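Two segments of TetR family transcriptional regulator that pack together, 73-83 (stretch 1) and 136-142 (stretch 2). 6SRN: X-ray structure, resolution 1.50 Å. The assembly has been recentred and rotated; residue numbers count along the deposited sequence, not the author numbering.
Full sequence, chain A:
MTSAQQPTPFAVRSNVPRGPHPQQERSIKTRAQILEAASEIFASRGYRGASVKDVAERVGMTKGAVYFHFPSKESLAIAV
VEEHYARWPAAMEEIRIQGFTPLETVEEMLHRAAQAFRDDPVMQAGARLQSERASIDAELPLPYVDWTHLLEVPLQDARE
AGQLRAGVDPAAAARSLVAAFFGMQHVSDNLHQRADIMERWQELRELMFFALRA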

# COMPACT_ATOMS: atom_id res chain seq x y z
N LYS A 73 8.57 -19.29 -15.65
CA LYS A 73 8.33 -17.89 -15.34
C LYS A 73 7.96 -17.68 -13.88
O LYS A 73 8.38 -16.73 -13.24
N GLU A 74 7.24 -18.65 -13.30
CA GLU A 74 6.88 -18.58 -11.91
C GLU A 74 8.09 -18.58 -10.98
O GLU A 74 8.20 -17.76 -10.08
N SER A 75 9.02 -19.51 -11.22
CA SER A 75 10.23 -19.62 -10.40
C SER A 75 11.10 -18.39 -10.60
O SER A 75 11.79 -17.96 -9.70
N LEU A 76 11.07 -17.78 -11.77
CA LEU A 76 11.81 -16.54 -12.00
C LEU A 76 11.24 -15.39 -11.18
O LEU A 76 11.96 -14.69 -10.50
N ALA A 77 9.91 -15.28 -11.19
CA ALA A 77 9.24 -14.30 -10.36
C ALA A 77 9.52 -14.50 -8.85
O ALA A 77 9.78 -13.56 -8.12
N ILE A 78 9.43 -15.75 -8.40
CA ILE A 78 9.78 -16.04 -7.02
C ILE A 78 11.20 -15.58 -6.72
O ILE A 78 11.45 -14.97 -5.68
N ALA A 79 12.17 -15.90 -7.58
CA ALA A 79 13.56 -15.53 -7.28
C ALA A 79 13.75 -14.01 -7.17
O ALA A 79 14.50 -13.55 -6.35
N VAL A 80 13.08 -13.26 -8.03
CA VAL A 80 13.14 -11.80 -7.99
C VAL A 80 12.58 -11.30 -6.66
O VAL A 80 13.22 -10.51 -5.97
N VAL A 81 11.40 -11.76 -6.28
CA VAL A 81 10.83 -11.30 -5.00
C VAL A 81 11.71 -11.70 -3.81
O VAL A 81 12.00 -10.91 -2.92
N GLU A 82 12.16 -12.94 -3.81
CA GLU A 82 13.03 -13.39 -2.70
C GLU A 82 14.29 -12.53 -2.62
O GLU A 82 14.75 -12.16 -1.53
N GLU A 83 14.88 -12.18 -3.75
CA GLU A 83 16.10 -11.43 -3.73
C GLU A 83 15.87 -10.03 -3.18
O GLU A 83 16.72 -9.50 -2.46
N ILE A 136 -1.39 -13.40 -9.69
CA ILE A 136 -0.23 -14.14 -10.18
C ILE A 136 -0.38 -15.53 -9.59
O ILE A 136 -0.39 -15.70 -8.36
N ASP A 137 -0.53 -16.53 -10.46
CA ASP A 137 -0.55 -17.90 -10.02
C ASP A 137 0.91 -18.32 -9.84
O ASP A 137 1.51 -18.96 -10.71
N ALA A 138 1.48 -17.92 -8.72
CA ALA A 138 2.83 -18.40 -8.30
C ALA A 138 2.91 -18.32 -6.77
O ALA A 138 2.32 -17.43 -6.20
N GLU A 139 3.62 -19.23 -6.09
CA GLU A 139 3.71 -19.14 -4.64
C GLU A 139 4.80 -18.09 -4.26
O GLU A 139 5.92 -18.47 -4.02
N LEU A 140 4.50 -16.79 -4.25
CA LEU A 140 5.50 -15.80 -3.87
C LEU A 140 5.59 -15.73 -2.36
O LEU A 140 4.62 -16.09 -1.66
N PRO A 141 6.74 -15.32 -1.82
CA PRO A 141 6.89 -15.12 -0.36
C PRO A 141 5.79 -14.18 0.19
O PRO A 141 5.36 -13.23 -0.47
N LEU A 142 5.38 -14.42 1.43
CA LEU A 142 4.46 -13.48 2.07
C LEU A 142 5.11 -12.10 2.10
O LEU A 142 6.29 -11.98 2.51

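What holds the start of the helix to the loop? Glu 74, with chi1 m and chi2 p, lays its aliphatic part over the loop: CG lies 3.5 Å from Asp 137 O and 4.0 Å from Ala 138 CB, the methyl that points toward the helix. No direct hydrogen bond joins the stretches, but a water bridges them, donating to Asp 137 O at 3.1 Å and, weakly, to Glu 74 OE2 at 2.8 Å.

How does Leu 140 find a place against the helix? Its m, t rotamer carries CD2 inward, although its CA-to-CB bond points sideways. Ala 77 points toward the loop, and its small CB lies 4.2 Å from Leu 140 CD2. Ile 78, also m, t, brings CG1 to 3.9 Å from the same CD2, while its CD1 sits 3.5 Å from Glu 139 O.

What continues the apolar contact one turn on? Val 81, chi1 t, points toward the loop and touches two residues: CG2 is 4.2 Å from Leu 140 CD2, and CG1 is 3.7 Å from Pro 141 CD.

Where does the contact end? At Glu 82, whose m, t chain sets CG 3.7 Å from Pro 141 CG; its aliphatic portion, rather than its carboxylate, makes this closest approach to the proline ring.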

# COMPACT_ATOMS: atom_id res chain seq x y z
CB LYS A 73 7.24 -17.39 -16.26
CG LYS A 73 6.98 -15.94 -16.21
CD LYS A 73 5.82 -15.71 -17.16
CE LYS A 73 5.22 -14.39 -16.98
NZ LYS A 73 4.14 -14.19 -17.98
CB GLU A 74 6.00 -19.78 -11.55
CG GLU A 74 4.62 -19.79 -12.17
CD GLU A 74 4.46 -20.41 -13.60
OE1 GLU A 74 5.42 -20.50 -14.39
OE2 GLU A 74 3.32 -20.78 -13.95
CB SER A 75 10.96 -20.94 -10.72
OG SER A 75 11.50 -20.89 -12.00
CB LEU A 76 11.80 -16.27 -13.52
CG LEU A 76 12.57 -15.06 -14.03
CD1 LEU A 76 14.06 -15.10 -13.72
CD2 LEU A 76 12.35 -14.92 -15.54
CB ALA A 77 7.75 -14.26 -10.67
CB ILE A 78 9.63 -17.55 -6.72
CG1 ILE A 78 8.15 -17.92 -6.77
CG2 ILE A 78 10.26 -17.89 -5.38
CD1 ILE A 78 7.91 -19.41 -6.74
CB ALA A 79 14.49 -16.11 -8.32
CB VAL A 80 12.35 -11.18 -9.17
CG1 VAL A 80 12.18 -9.67 -8.98
CG2 VAL A 80 13.09 -11.47 -10.47
CB VAL A 81 9.39 -11.81 -4.83
CG1 VAL A 81 8.84 -11.45 -3.47
CG2 VAL A 81 8.51 -11.24 -5.90
CB GLU A 82 13.43 -14.86 -2.85
CG GLU A 82 12.36 -15.85 -2.58
CD GLU A 82 12.95 -17.25 -2.81
OE1 GLU A 82 13.89 -17.47 -3.63
OE2 GLU A 82 12.53 -18.10 -2.10
CB GLU A 83 16.67 -11.37 -5.15
CG GLU A 83 17.78 -10.37 -5.34
CD GLU A 83 18.89 -10.53 -4.35
OE1 GLU A 83 19.17 -11.68 -3.95
OE2 GLU A 83 19.50 -9.49 -3.99
CB ILE A 136 1.12 -13.52 -9.73
CG1 ILE A 136 1.30 -12.13 -10.37
CG2 ILE A 136 2.30 -14.46 -10.05
CD1 ILE A 136 2.56 -11.40 -9.94
CB ASP A 137 -1.29 -18.78 -11.04
CG ASP A 137 -1.44 -20.21 -10.59
OD1 ASP A 137 -1.71 -20.45 -9.39
OD2 ASP A 137 -1.31 -21.10 -11.44
CB ALA A 138 3.93 -17.56 -8.93
CB GLU A 139 3.92 -20.48 -3.93
CG GLU A 139 2.77 -20.76 -2.91
CD GLU A 139 3.08 -21.74 -1.78
OE1 GLU A 139 4.04 -22.49 -1.89
OE2 GLU A 139 2.32 -21.70 -0.76
CB LEU A 140 5.12 -14.41 -4.43
CG LEU A 140 4.89 -14.22 -5.91
CD1 LEU A 140 4.49 -12.77 -6.16
CD2 LEU A 140 6.08 -14.57 -6.79
CB PRO A 141 8.28 -14.56 -0.20
CG PRO A 141 9.01 -14.76 -1.50
CD PRO A 141 7.93 -14.87 -2.56
CB LEU A 142 4.13 -13.91 3.50
CG LEU A 142 3.07 -15.01 3.67
CD1 LEU A 142 3.05 -15.42 5.12
CD2 LEU A 142 1.66 -14.63 3.24
O HOH W 1 2.21 -18.28 -13.66